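Local coordinates for protein galactose-1-phosphate uridylyltransferase (Bacillus cereus, PDB 4QVU) that is of unknown function but adopts a HIT-like fold, binds zinc and may act as a UDP-glucose:hexose-1-phosphate uridylyltransferase, at residues H73-Y77 with I186-R191; V105-K109 with N205-Y209; G145-Q149 with K245-A249; E168-E174 with K214-V220. All coordinates share one frame. Residue numbers count along the deposited sequence, not the author numbering.

Contact 1. Residues H73-Y77 with I186-R191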
loop_
_atom_site.group_PDB
_atom_site.type_symbol
_atom_site.label_atom_id
_atom_site.label_comp_id
_atom_site.label_asym_id
_atom_site.label_seq_id
_atom_site.Cartn_x
_atom_site.Cartn_y
_atom_site.Cartn_z
ATOM N N HIS A 73 16.705 -20.072 -24.090
ATOM C CA HIS A 73 15.999 -18.934 -23.493
ATOM C C HIS A 73 17.049 -17.840 -23.099
ATOM O O HIS A 73 18.241 -18.044 -23.364
ATOM C CB HIS A 73 15.119 -19.373 -22.306
ATOM C CG HIS A 73 15.856 -19.948 -21.136
ATOM N ND1 HIS A 73 16.347 -21.236 -21.158
ATOM C CD2 HIS A 73 16.084 -19.413 -19.915
ATOM C CE1 HIS A 73 16.893 -21.432 -19.971
ATOM N NE2 HIS A 73 16.752 -20.366 -19.187
ATOM N N ILE A 74 16.609 -16.679 -22.522
ATOM C CA ILE A 74 17.455 -15.516 -22.176
ATOM C C ILE A 74 18.727 -15.935 -21.386
ATOM O O ILE A 74 19.817 -15.498 -21.762
ATOM C CB ILE A 74 16.661 -14.426 -21.401
ATOM C CG1 ILE A 74 15.660 -13.726 -22.351
ATOM C CG2 ILE A 74 17.587 -13.393 -20.743
ATOM C CD1 ILE A 74 14.771 -12.657 -21.743
ATOM N N ALA A 75 18.604 -16.774 -20.337
ATOM C CA ALA A 75 19.734 -17.217 -19.506
ATOM C C ALA A 75 20.815 -18.011 -20.298
ATOM O O ALA A 75 21.990 -17.954 -19.925
ATOM C CB ALA A 75 19.228 -18.077 -18.365
ATOM N N THR A 76 20.423 -18.717 -21.383
ATOM C CA THR A 76 21.299 -19.563 -22.209
ATOM C C THR A 76 21.944 -18.779 -23.386
ATOM O O THR A 76 23.124 -19.026 -23.659
ATOM C CB THR A 76 20.477 -20.757 -22.741
ATOM O OG1 THR A 76 20.083 -21.553 -21.628
ATOM C CG2 THR A 76 21.242 -21.646 -23.708
ATOM N N TYR A 77 21.195 -17.870 -24.076
ATOM C CA TYR A 77 21.638 -17.115 -25.273
ATOM C C TYR A 77 23.047 -16.511 -25.180
ATOM O O TYR A 77 23.451 -16.033 -24.115
ATOM C CB TYR A 77 20.693 -15.941 -25.608
ATOM C CG TYR A 77 19.245 -16.296 -25.868
ATOM C CD1 TYR A 77 18.903 -17.487 -26.506
ATOM C CD2 TYR A 77 18.226 -15.392 -25.591
ATOM C CE1 TYR A 77 17.573 -17.815 -26.755
ATOM C CE2 TYR A 77 16.891 -15.707 -25.837
ATOM C CZ TYR A 77 16.570 -16.919 -26.423
ATOM O OH TYR A 77 15.261 -17.247 -26.661
ATOM N N ILE A 186 19.486 -7.286 -18.451
ATOM C CA ILE A 186 18.288 -8.137 -18.451
ATOM C C ILE A 186 18.741 -9.588 -18.274
ATOM O O ILE A 186 18.282 -10.252 -17.352
ATOM C CB ILE A 186 17.409 -7.954 -19.718
ATOM C CG1 ILE A 186 16.811 -6.535 -19.795
ATOM C CG2 ILE A 186 16.297 -9.018 -19.764
ATOM C CD1 ILE A 186 16.204 -6.186 -21.150
ATOM N N GLN A 187 19.700 -10.045 -19.106
ATOM C CA GLN A 187 20.210 -11.412 -19.074
ATOM C C GLN A 187 20.737 -11.784 -17.686
ATOM O O GLN A 187 20.365 -12.844 -17.195
ATOM C CB GLN A 187 21.294 -11.633 -20.124
ATOM C CG GLN A 187 21.638 -13.110 -20.281
ATOM C CD GLN A 187 22.641 -13.385 -21.361
ATOM O OE1 GLN A 187 23.691 -12.739 -21.457
ATOM N NE2 GLN A 187 22.370 -14.416 -22.140
ATOM N N GLN A 188 21.545 -10.922 -17.040
ATOM C CA GLN A 188 22.100 -11.213 -15.709
ATOM C C GLN A 188 21.007 -11.245 -14.644
ATOM O O GLN A 188 21.005 -12.168 -13.828
ATOM C CB GLN A 188 23.195 -10.208 -15.304
ATOM C CG GLN A 188 24.469 -10.283 -16.158
ATOM C CD GLN A 188 25.028 -11.688 -16.259
ATOM O OE1 GLN A 188 24.816 -12.392 -17.256
ATOM N NE2 GLN A 188 25.703 -12.147 -15.208
ATOM N N THR A 189 20.059 -10.287 -14.676
ATOM C CA THR A 189 18.968 -10.244 -13.708
ATOM C C THR A 189 18.112 -11.503 -13.875
ATOM O O THR A 189 17.766 -12.106 -12.867
ATOM C CB THR A 189 18.139 -8.950 -13.829
ATOM O OG1 THR A 189 19.007 -7.804 -13.801
ATOM C CG2 THR A 189 17.092 -8.824 -12.720
ATOM N N VAL A 190 17.827 -11.929 -15.121
ATOM C CA VAL A 190 17.054 -13.149 -15.418
ATOM C C VAL A 190 17.813 -14.375 -14.866
ATOM O O VAL A 190 17.211 -15.185 -14.153
ATOM C CB VAL A 190 16.749 -13.282 -16.940
ATOM C CG1 VAL A 190 16.399 -14.719 -17.342
ATOM C CG2 VAL A 190 15.644 -12.316 -17.358
ATOM N N ARG A 191 19.131 -14.473 -15.153
ATOM C CA ARG A 191 20.008 -15.552 -14.684
ATOM C C ARG A 191 19.951 -15.668 -13.162
ATOM O O ARG A 191 19.856 -16.785 -12.655
ATOM C CB ARG A 191 21.456 -15.346 -15.149
ATOM C CG ARG A 191 21.680 -15.788 -16.580
ATOM C CD ARG A 191 23.026 -15.365 -17.122
ATOM N NE ARG A 191 23.296 -16.017 -18.404
ATOM C CZ ARG A 191 24.257 -15.661 -19.248
ATOM N NH1 ARG A 191 25.031 -14.616 -18.982
ATOM N NH2 ARG A 191 24.431 -16.323 -20.383
#

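Contact 2. Residues V105-K109 with N205-Y209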
loop_
_atom_site.group_PDB
_atom_site.type_symbol
_atom_site.label_atom_id
_atom_site.label_comp_id
_atom_site.label_asym_id
_atom_site.label_seq_id
_atom_site.Cartn_x
_atom_site.Cartn_y
_atom_site.Cartn_z
ATOM N N VAL A 105 1.781 1.113 -27.583
ATOM C CA VAL A 105 2.197 -0.234 -27.965
ATOM C C VAL A 105 2.991 -0.838 -26.793
ATOM O O VAL A 105 3.931 -0.222 -26.291
ATOM C CB VAL A 105 3.004 -0.231 -29.297
ATOM C CG1 VAL A 105 3.637 -1.585 -29.570
ATOM C CG2 VAL A 105 2.132 0.194 -30.471
ATOM N N ILE A 106 2.591 -2.039 -26.360
ATOM C CA ILE A 106 3.218 -2.782 -25.273
ATOM C C ILE A 106 4.187 -3.817 -25.831
ATOM O O ILE A 106 3.861 -4.514 -26.794
ATOM C CB ILE A 106 2.126 -3.462 -24.400
ATOM C CG1 ILE A 106 1.439 -2.444 -23.470
ATOM C CG2 ILE A 106 2.698 -4.636 -23.600
ATOM C CD1 ILE A 106 0.318 -3.023 -22.599
ATOM N N LEU A 107 5.358 -3.924 -25.189
ATOM C CA LEU A 107 6.412 -4.914 -25.402
ATOM C C LEU A 107 6.659 -5.603 -24.055
ATOM O O LEU A 107 7.002 -4.936 -23.063
ATOM C CB LEU A 107 7.701 -4.290 -25.994
ATOM C CG LEU A 107 8.977 -5.176 -26.018
ATOM C CD1 LEU A 107 8.827 -6.396 -26.908
ATOM C CD2 LEU A 107 10.174 -4.396 -26.447
ATOM N N TYR A 108 6.428 -6.926 -24.006
ATOM C CA TYR A 108 6.591 -7.689 -22.774
ATOM C C TYR A 108 6.850 -9.172 -23.079
ATOM O O TYR A 108 6.642 -9.635 -24.206
ATOM C CB TYR A 108 5.347 -7.520 -21.851
ATOM C CG TYR A 108 4.141 -8.366 -22.193
ATOM C CD1 TYR A 108 3.303 -8.025 -23.249
ATOM C CD2 TYR A 108 3.790 -9.462 -21.410
ATOM C CE1 TYR A 108 2.179 -8.791 -23.559
ATOM C CE2 TYR A 108 2.661 -10.231 -21.704
ATOM C CZ TYR A 108 1.857 -9.889 -22.777
ATOM O OH TYR A 108 0.747 -10.639 -23.062
ATOM N N LYS A 109 7.318 -9.902 -22.055
ATOM C CA LYS A 109 7.631 -11.328 -22.108
ATOM C C LYS A 109 7.034 -12.053 -20.908
ATOM O O LYS A 109 6.935 -11.482 -19.820
ATOM C CB LYS A 109 9.157 -11.551 -22.148
ATOM C CG LYS A 109 9.533 -13.008 -22.322
ATOM C CD LYS A 109 11.006 -13.324 -22.215
ATOM C CE LYS A 109 11.164 -14.814 -22.394
ATOM N NZ LYS A 109 12.581 -15.238 -22.351
ATOM N N ASN A 205 8.604 -12.278 -15.681
ATOM C CA ASN A 205 8.063 -11.414 -16.712
ATOM C C ASN A 205 9.010 -10.288 -17.021
ATOM O O ASN A 205 9.690 -9.786 -16.116
ATOM C CB ASN A 205 6.726 -10.810 -16.286
ATOM C CG ASN A 205 5.521 -11.699 -16.272
ATOM O OD1 ASN A 205 4.876 -11.842 -15.250
ATOM N ND2 ASN A 205 5.089 -12.180 -17.414
ATOM N N LEU A 206 9.024 -9.855 -18.286
ATOM C CA LEU A 206 9.706 -8.640 -18.709
ATOM C C LEU A 206 8.665 -7.672 -19.127
ATOM O O LEU A 206 7.743 -8.072 -19.832
ATOM C CB LEU A 206 10.743 -8.821 -19.839
ATOM C CG LEU A 206 11.894 -9.806 -19.696
ATOM C CD1 LEU A 206 12.790 -9.692 -20.902
ATOM C CD2 LEU A 206 12.712 -9.563 -18.428
ATOM N N PHE A 207 8.767 -6.422 -18.683
ATOM C CA PHE A 207 7.862 -5.355 -19.113
ATOM C C PHE A 207 8.683 -4.187 -19.567
ATOM O O PHE A 207 9.590 -3.767 -18.848
ATOM C CB PHE A 207 6.868 -4.927 -18.030
ATOM C CG PHE A 207 6.013 -6.043 -17.501
ATOM C CD1 PHE A 207 4.972 -6.563 -18.261
ATOM C CD2 PHE A 207 6.242 -6.573 -16.238
ATOM C CE1 PHE A 207 4.195 -7.608 -17.782
ATOM C CE2 PHE A 207 5.453 -7.607 -15.753
ATOM C CZ PHE A 207 4.435 -8.118 -16.529
ATOM N N PHE A 208 8.395 -3.675 -20.763
ATOM C CA PHE A 208 9.125 -2.539 -21.291
ATOM C C PHE A 208 8.241 -1.318 -21.275
ATOM O O PHE A 208 7.026 -1.418 -21.461
ATOM C CB PHE A 208 9.651 -2.821 -22.698
ATOM C CG PHE A 208 10.803 -3.799 -22.736
ATOM C CD1 PHE A 208 10.573 -5.175 -22.728
ATOM C CD2 PHE A 208 12.116 -3.346 -22.824
ATOM C CE1 PHE A 208 11.639 -6.079 -22.784
ATOM C CE2 PHE A 208 13.185 -4.254 -22.884
ATOM C CZ PHE A 208 12.937 -5.615 -22.870
ATOM N N TYR A 209 8.865 -0.162 -21.008
ATOM C CA TYR A 209 8.211 1.147 -20.933
ATOM C C TYR A 209 9.070 2.221 -21.590
ATOM O O TYR A 209 10.303 2.182 -21.486
ATOM C CB TYR A 209 7.931 1.557 -19.460
ATOM C CG TYR A 209 7.391 0.459 -18.560
ATOM C CD1 TYR A 209 8.239 -0.497 -18.006
ATOM C CD2 TYR A 209 6.048 0.436 -18.183
ATOM C CE1 TYR A 209 7.753 -1.508 -17.184
ATOM C CE2 TYR A 209 5.557 -0.545 -17.320
ATOM C CZ TYR A 209 6.411 -1.528 -16.841
ATOM O OH TYR A 209 5.955 -2.503 -15.993
#

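Contact 3. Residues G145-Q149 with K245-A249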
loop_
_atom_site.group_PDB
_atom_site.type_symbol
_atom_site.label_atom_id
_atom_site.label_comp_id
_atom_site.label_asym_id
_atom_site.label_seq_id
_atom_site.Cartn_x
_atom_site.Cartn_y
_atom_site.Cartn_z
ATOM N N GLY A 145 13.961 3.270 -6.769
ATOM C CA GLY A 145 14.273 2.282 -5.745
ATOM C C GLY A 145 15.693 2.249 -5.211
ATOM O O GLY A 145 16.415 3.257 -5.220
ATOM N N VAL A 146 16.056 1.071 -4.683
ATOM C CA VAL A 146 17.364 0.752 -4.111
ATOM C C VAL A 146 18.277 0.353 -5.253
ATOM O O VAL A 146 18.039 -0.670 -5.899
ATOM C CB VAL A 146 17.239 -0.362 -3.035
ATOM C CG1 VAL A 146 18.578 -0.670 -2.381
ATOM C CG2 VAL A 146 16.199 0.004 -1.987
ATOM N N ILE A 147 19.310 1.157 -5.494
ATOM C CA ILE A 147 20.301 0.974 -6.555
ATOM C C ILE A 147 21.187 -0.272 -6.280
ATOM O O ILE A 147 21.775 -0.405 -5.202
ATOM C CB ILE A 147 21.149 2.272 -6.662
ATOM C CG1 ILE A 147 20.265 3.442 -7.169
ATOM C CG2 ILE A 147 22.390 2.072 -7.556
ATOM C CD1 ILE A 147 20.799 4.820 -6.903
ATOM N N VAL A 148 21.264 -1.171 -7.284
ATOM C CA VAL A 148 22.085 -2.394 -7.289
ATOM C C VAL A 148 23.383 -2.071 -8.050
ATOM O O VAL A 148 24.482 -2.348 -7.571
ATOM C CB VAL A 148 21.315 -3.604 -7.899
ATOM C CG1 VAL A 148 22.148 -4.880 -7.842
ATOM C CG2 VAL A 148 19.974 -3.815 -7.204
ATOM N N GLN A 149 23.221 -1.454 -9.236
ATOM C CA GLN A 149 24.253 -0.984 -10.165
ATOM C C GLN A 149 23.804 0.329 -10.778
ATOM O O GLN A 149 22.617 0.465 -11.082
ATOM C CB GLN A 149 24.523 -2.027 -11.267
ATOM C CG GLN A 149 25.192 -3.310 -10.796
ATOM C CD GLN A 149 26.684 -3.166 -10.658
ATOM O OE1 GLN A 149 27.424 -3.154 -11.651
ATOM N NE2 GLN A 149 27.161 -3.128 -9.422
ATOM N N LYS A 245 19.556 -7.019 -2.906
ATOM C CA LYS A 245 20.528 -6.065 -3.440
ATOM C C LYS A 245 21.939 -6.660 -3.432
ATOM O O LYS A 245 22.618 -6.597 -4.456
ATOM C CB LYS A 245 20.487 -4.766 -2.623
ATOM C CG LYS A 245 21.551 -3.738 -2.993
ATOM C CD LYS A 245 21.704 -2.768 -1.856
ATOM C CE LYS A 245 22.853 -1.831 -2.036
ATOM N NZ LYS A 245 23.061 -1.004 -0.825
ATOM N N ILE A 246 22.366 -7.242 -2.285
ATOM C CA ILE A 246 23.693 -7.840 -2.098
ATOM C C ILE A 246 23.863 -9.054 -3.025
ATOM O O ILE A 246 24.875 -9.121 -3.724
ATOM C CB ILE A 246 23.949 -8.233 -0.602
ATOM C CG1 ILE A 246 24.153 -6.979 0.286
ATOM C CG2 ILE A 246 25.156 -9.168 -0.458
ATOM C CD1 ILE A 246 24.053 -7.228 1.871
ATOM N N GLN A 247 22.901 -10.008 -3.027
ATOM C CA GLN A 247 23.088 -11.226 -3.813
ATOM C C GLN A 247 22.905 -10.971 -5.323
ATOM O O GLN A 247 23.574 -11.660 -6.098
ATOM C CB GLN A 247 22.219 -12.402 -3.351
ATOM C CG GLN A 247 20.740 -12.183 -3.191
ATOM C CD GLN A 247 20.083 -13.469 -2.743
ATOM O OE1 GLN A 247 19.308 -14.087 -3.482
ATOM N NE2 GLN A 247 20.423 -13.937 -1.547
ATOM N N LEU A 248 22.110 -9.963 -5.744
ATOM C CA LEU A 248 22.011 -9.641 -7.175
ATOM C C LEU A 248 23.294 -8.923 -7.641
ATOM O O LEU A 248 23.731 -9.156 -8.766
ATOM C CB LEU A 248 20.759 -8.799 -7.514
ATOM C CG LEU A 248 20.628 -8.246 -8.956
ATOM C CD1 LEU A 248 20.608 -9.350 -10.001
ATOM C CD2 LEU A 248 19.412 -7.392 -9.091
ATOM N N ALA A 249 23.913 -8.090 -6.768
ATOM C CA ALA A 249 25.144 -7.349 -7.078
ATOM C C ALA A 249 26.327 -8.297 -7.380
ATOM O O ALA A 249 27.237 -7.921 -8.117
ATOM C CB ALA A 249 25.499 -6.428 -5.927
#

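Contact 4. Residues E168-E174 with K214-V220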
loop_
_atom_site.group_PDB
_atom_site.type_symbol
_atom_site.label_atom_id
_atom_site.label_comp_id
_atom_site.label_asym_id
_atom_site.label_seq_id
_atom_site.Cartn_x
_atom_site.Cartn_y
_atom_site.Cartn_z
ATOM N N GLU A 168 10.518 -6.352 -7.865
ATOM C CA GLU A 168 10.534 -5.785 -9.216
ATOM C C GLU A 168 11.879 -5.136 -9.439
ATOM O O GLU A 168 12.291 -4.297 -8.638
ATOM C CB GLU A 168 9.376 -4.786 -9.429
ATOM C CG GLU A 168 8.000 -5.433 -9.318
ATOM C CD GLU A 168 6.794 -4.518 -9.403
ATOM O OE1 GLU A 168 6.975 -3.288 -9.551
ATOM O OE2 GLU A 168 5.659 -5.033 -9.294
ATOM N N PHE A 169 12.596 -5.586 -10.485
ATOM C CA PHE A 169 13.911 -5.075 -10.862
ATOM C C PHE A 169 13.753 -4.137 -12.047
ATOM O O PHE A 169 13.243 -4.542 -13.090
ATOM C CB PHE A 169 14.892 -6.217 -11.182
ATOM C CG PHE A 169 15.047 -7.267 -10.103
ATOM C CD1 PHE A 169 15.817 -7.019 -8.972
ATOM C CD2 PHE A 169 14.461 -8.518 -10.239
ATOM C CE1 PHE A 169 15.967 -7.991 -7.982
ATOM C CE2 PHE A 169 14.629 -9.497 -9.255
ATOM C CZ PHE A 169 15.392 -9.232 -8.142
ATOM N N ASN A 170 14.153 -2.872 -11.874
ATOM C CA ASN A 170 14.035 -1.842 -12.902
ATOM C C ASN A 170 15.392 -1.557 -13.497
ATOM O O ASN A 170 16.339 -1.239 -12.777
ATOM C CB ASN A 170 13.410 -0.574 -12.324
ATOM C CG ASN A 170 12.095 -0.833 -11.626
ATOM O OD1 ASN A 170 11.095 -1.218 -12.238
ATOM N ND2 ASN A 170 12.091 -0.687 -10.316
ATOM N N ILE A 171 15.487 -1.722 -14.818
ATOM C CA ILE A 171 16.693 -1.465 -15.594
ATOM C C ILE A 171 16.376 -0.271 -16.487
ATOM O O ILE A 171 15.499 -0.370 -17.350
ATOM C CB ILE A 171 17.157 -2.718 -16.374
ATOM C CG1 ILE A 171 17.117 -3.988 -15.501
ATOM C CG2 ILE A 171 18.531 -2.476 -16.955
ATOM C CD1 ILE A 171 17.360 -5.260 -16.229
ATOM N N ILE A 172 17.030 0.878 -16.234
ATOM C CA ILE A 172 16.762 2.131 -16.959
ATOM C C ILE A 172 17.997 2.589 -17.747
ATOM O O ILE A 172 19.099 2.610 -17.201
ATOM C CB ILE A 172 16.296 3.273 -15.970
ATOM C CG1 ILE A 172 15.210 2.817 -14.955
ATOM C CG2 ILE A 172 15.865 4.549 -16.700
ATOM C CD1 ILE A 172 15.714 2.432 -13.598
ATOM N N ILE A 173 17.788 2.986 -19.018
ATOM C CA ILE A 173 18.783 3.619 -19.906
ATOM C C ILE A 173 18.187 4.967 -20.328
ATOM O O ILE A 173 16.968 5.089 -20.438
ATOM C CB ILE A 173 19.283 2.777 -21.123
ATOM C CG1 ILE A 173 18.129 2.345 -22.068
ATOM C CG2 ILE A 173 20.135 1.595 -20.652
ATOM C CD1 ILE A 173 18.552 1.770 -23.415
ATOM N N GLU A 174 19.037 5.980 -20.521
ATOM C CA GLU A 174 18.587 7.328 -20.873
ATOM C C GLU A 174 18.795 7.600 -22.371
ATOM O O GLU A 174 18.151 8.498 -22.917
ATOM C CB GLU A 174 19.333 8.361 -20.015
ATOM C CG GLU A 174 18.546 9.635 -19.761
ATOM C CD GLU A 174 19.076 10.453 -18.600
ATOM O OE1 GLU A 174 18.856 10.041 -17.437
ATOM O OE2 GLU A 174 19.693 11.514 -18.851
ATOM N N LYS A 214 13.044 7.768 -21.523
ATOM C CA LYS A 214 13.887 6.665 -21.032
ATOM C C LYS A 214 13.309 5.316 -21.437
ATOM O O LYS A 214 12.085 5.183 -21.508
ATOM C CB LYS A 214 14.035 6.688 -19.494
ATOM C CG LYS A 214 14.602 7.942 -18.873
ATOM C CD LYS A 214 14.281 7.911 -17.389
ATOM C CE LYS A 214 14.534 9.217 -16.698
ATOM N NZ LYS A 214 14.029 9.183 -15.307
ATOM N N ILE A 215 14.172 4.309 -21.651
ATOM C CA ILE A 215 13.730 2.948 -21.944
ATOM C C ILE A 215 13.966 2.156 -20.678
ATOM O O ILE A 215 15.098 2.078 -20.191
ATOM C CB ILE A 215 14.367 2.303 -23.204
ATOM C CG1 ILE A 215 13.940 3.087 -24.474
ATOM C CG2 ILE A 215 13.966 0.802 -23.300
ATOM C CD1 ILE A 215 14.624 2.686 -25.779
ATOM N N ILE A 216 12.871 1.630 -20.116
ATOM C CA ILE A 216 12.856 0.877 -18.868
ATOM C C ILE A 216 12.407 -0.545 -19.108
ATOM O O ILE A 216 11.399 -0.780 -19.785
ATOM C CB ILE A 216 11.933 1.551 -17.810
ATOM C CG1 ILE A 216 12.288 3.048 -17.610
ATOM C CG2 ILE A 216 11.946 0.760 -16.482
ATOM C CD1 ILE A 216 11.269 3.885 -16.822
ATOM N N CYS A 217 13.129 -1.492 -18.501
ATOM C CA CYS A 217 12.722 -2.875 -18.485
ATOM C C CYS A 217 12.515 -3.300 -17.049
ATOM O O CYS A 217 13.466 -3.325 -16.263
ATOM C CB CYS A 217 13.690 -3.803 -19.205
ATOM S SG CYS A 217 13.171 -5.538 -19.151
ATOM N N LYS A 218 11.268 -3.631 -16.706
ATOM C CA LYS A 218 10.954 -4.133 -15.383
ATOM C C LYS A 218 10.954 -5.662 -15.453
ATOM O O LYS A 218 10.206 -6.245 -16.237
ATOM C CB LYS A 218 9.632 -3.564 -14.866
ATOM C CG LYS A 218 9.308 -3.955 -13.433
ATOM C CD LYS A 218 7.961 -3.428 -12.974
ATOM C CE LYS A 218 7.962 -1.962 -12.618
ATOM N NZ LYS A 218 8.628 -1.706 -11.315
ATOM N N VAL A 219 11.874 -6.288 -14.692
ATOM C CA VAL A 219 12.045 -7.742 -14.560
ATOM C C VAL A 219 11.314 -8.134 -13.286
ATOM O O VAL A 219 11.660 -7.629 -12.215
ATOM C CB VAL A 219 13.537 -8.201 -14.567
ATOM C CG1 VAL A 219 13.635 -9.705 -14.766
ATOM C CG2 VAL A 219 14.360 -7.471 -15.631
ATOM N N VAL A 220 10.272 -8.977 -13.403
ATOM C CA VAL A 220 9.426 -9.347 -12.269
ATOM C C VAL A 220 9.429 -10.873 -12.040
ATOM O O VAL A 220 8.835 -11.596 -12.845
ATOM C CB VAL A 220 7.958 -8.832 -12.477
ATOM C CG1 VAL A 220 7.090 -9.077 -11.243
ATOM C CG2 VAL A 220 7.917 -7.355 -12.872
#

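Contact 1. Residues H73-Y77 with I186-R191
In this HIT-like fold, Q187 and R191 of a helix donate to backbone carbonyls of the turn 73-77, which joins the two halves of the chain. The turn precedes helix 79-97, while 186-191 belongs to helix 179-195, which packs on the antiparallel sheet. H73 starts the turn: its O accepts bonds from both T76 N and Y77 N, each at 3.0 Å. I74-T76 have helical backbone angles, and I74 O and A75 O accept bonds from the helix. I74 drives its side chain toward the helix, with CG2 at 3.8 Å from V190 CG1 and CD1 at 4.4 Å from I186 CG2; the same isoleucine also touches L206 of the sheet and M82 of helix 79-97. A75 lays CB against R191 CG at 3.8 Å and offers its O to the edge of the guanidinium, where R191 NE (2.8 Å) and NH2 (3.0 Å) both donate to it. T76 points away from the helix. Y77 ends the turn; its ring end leads away, its hydroxyl bonded to E66, while Y77 O and CB stay beside Q187. The amide of Q187 completes the polar side: Q187 NE2 donates to I74 O and to Y77 O, both at 2.8 Å. R191 NH1 also donates to Q188 OE1 of its own helix, at 2.8 Å.

Contact 2. Residues V105-K109 with N205-Y209
Where two central strands meet antiparallel, the backbone ladder can be audited bond by bond. L107 O accepts from F208 N at 3.0 Å; K109 and L206 form a hydrogen-bonded pair, K109 N to L206 O at 2.9 Å and L206 N to K109 O at 3.1 Å. K109 O is used twice, since N205 ND2 also donates to it at 3.1 Å. Between these lies the non-hydrogen-bonded pair Y108-F207. Toward the L107 end the ladder loosens, and F208 O is taken by Y232 OH of the second subunit. Other polar atoms bond outside the pair: K109 NZ to Y204 OH, N205 OD1 to R222. L107 CD2 sits over the F208 ring in a CH-pi contact, 4.0 Å from its centroid. This is the seam of the HIT-like sheet: 104-111 bonds onward to strand 123-129 and 203-211 to strand 214-222, L107 and F208 lie against helix 79-97, and Y108 and F207 face the second subunit.

Contact 3. Residues G145-Q149 with K245-A249
V148 lays its side chain over the helical turn 245-249: V148 CG1 comes within 3.8 Å of K245 O, 3.9 Å of L248 CG and 4.2 Å of A249 CB. The K245 carbonyl it meets is already bonded within the helix, A249 N donating to K245 O at 3.0 Å. L248 turns toward the strand and also reaches L156 and Y192, linking the strand to its sheet neighbour and to helix 179-195. V148 and Q149 form a classic beta bulge, both facing L156 of strand 154-159, in the outermost strand at this end of the HIT-like sheet, and the chain turns a corner at these two residues. Further back, the extended stem of K245 reaches across to the strand, K245 CD at 3.8 Å from V146 CG1 and K245 CE at 3.6 Å from I147 O, while its ammonium forms a salt bridge with E242. No hydrogen bond crosses between 145-149 and 245-249. A third subunit packs against the same patch, its V146 on V146 and its K245 on K245.

Contact 4. Residues E168-E174 with K214-V220
Segments 168-174 and 214-220 pair antiparallel with seven residues of each in register, and C217 is a small side chain among larger ones. The backbone ladder is regular: F169, I171 and I173 each exchange two bonds with V219, C217 and I215, from V219 N to F169 O at 2.7 Å up to I173 N to I215 O at 3.1 Å. On the face of these six residues, I171 leans diagonally past C217, setting I171 CD1 at 3.8 Å from V219 CG2. The hollow above the cysteine is entered from outside by I186 and F208. I173 CG1 rests on I215 CB at 3.9 Å. The reverse face carries I172 against I216, CG1 to CG1 4.0 Å, with I172 CG2 lying 3.8 Å from K214 CD. Beside them K218 bends twice near its end and drops its ammonium between two acceptors, K218 NZ reaching N170 OD1 at 2.7 Å and, as a salt bridge, E168 OE1 at 2.9 Å; N142 O is a further partner, and E168 also accepts from I163 and I164. Helix 179-195 covers the face of F169, I171 and V219, a helix-on-sheet layer of the HIT-like fold; on that face the I173 side chain lies about 6 Å from the zinc bound by H153, C178 and E181.

Contacts 2 and 4 are ladders within one sheet and share neighbouring strands, 203-211 and 214-222, whose F207 O and K218 N lie 2.7 Å apart. Contact 1, also buried, sits on the sheet face covered by helix 179-195; I186 meets F208 of contact 2 and C217 of contact 4. Contact 3, whose centre lies about 17 Å from the chain's centre, is only partly buried, yet its L248 reaches F169. Chemistry follows place: mainly backbone bonding inside the sheet, with one salt bridge in contact 4, side-chain donors to turn carbonyls at contact 1, and apolar packing without hydrogen bonds at contact 3. Contacts 1 and 2 join the two family halves; 3 and 4 lie within the C-terminal one.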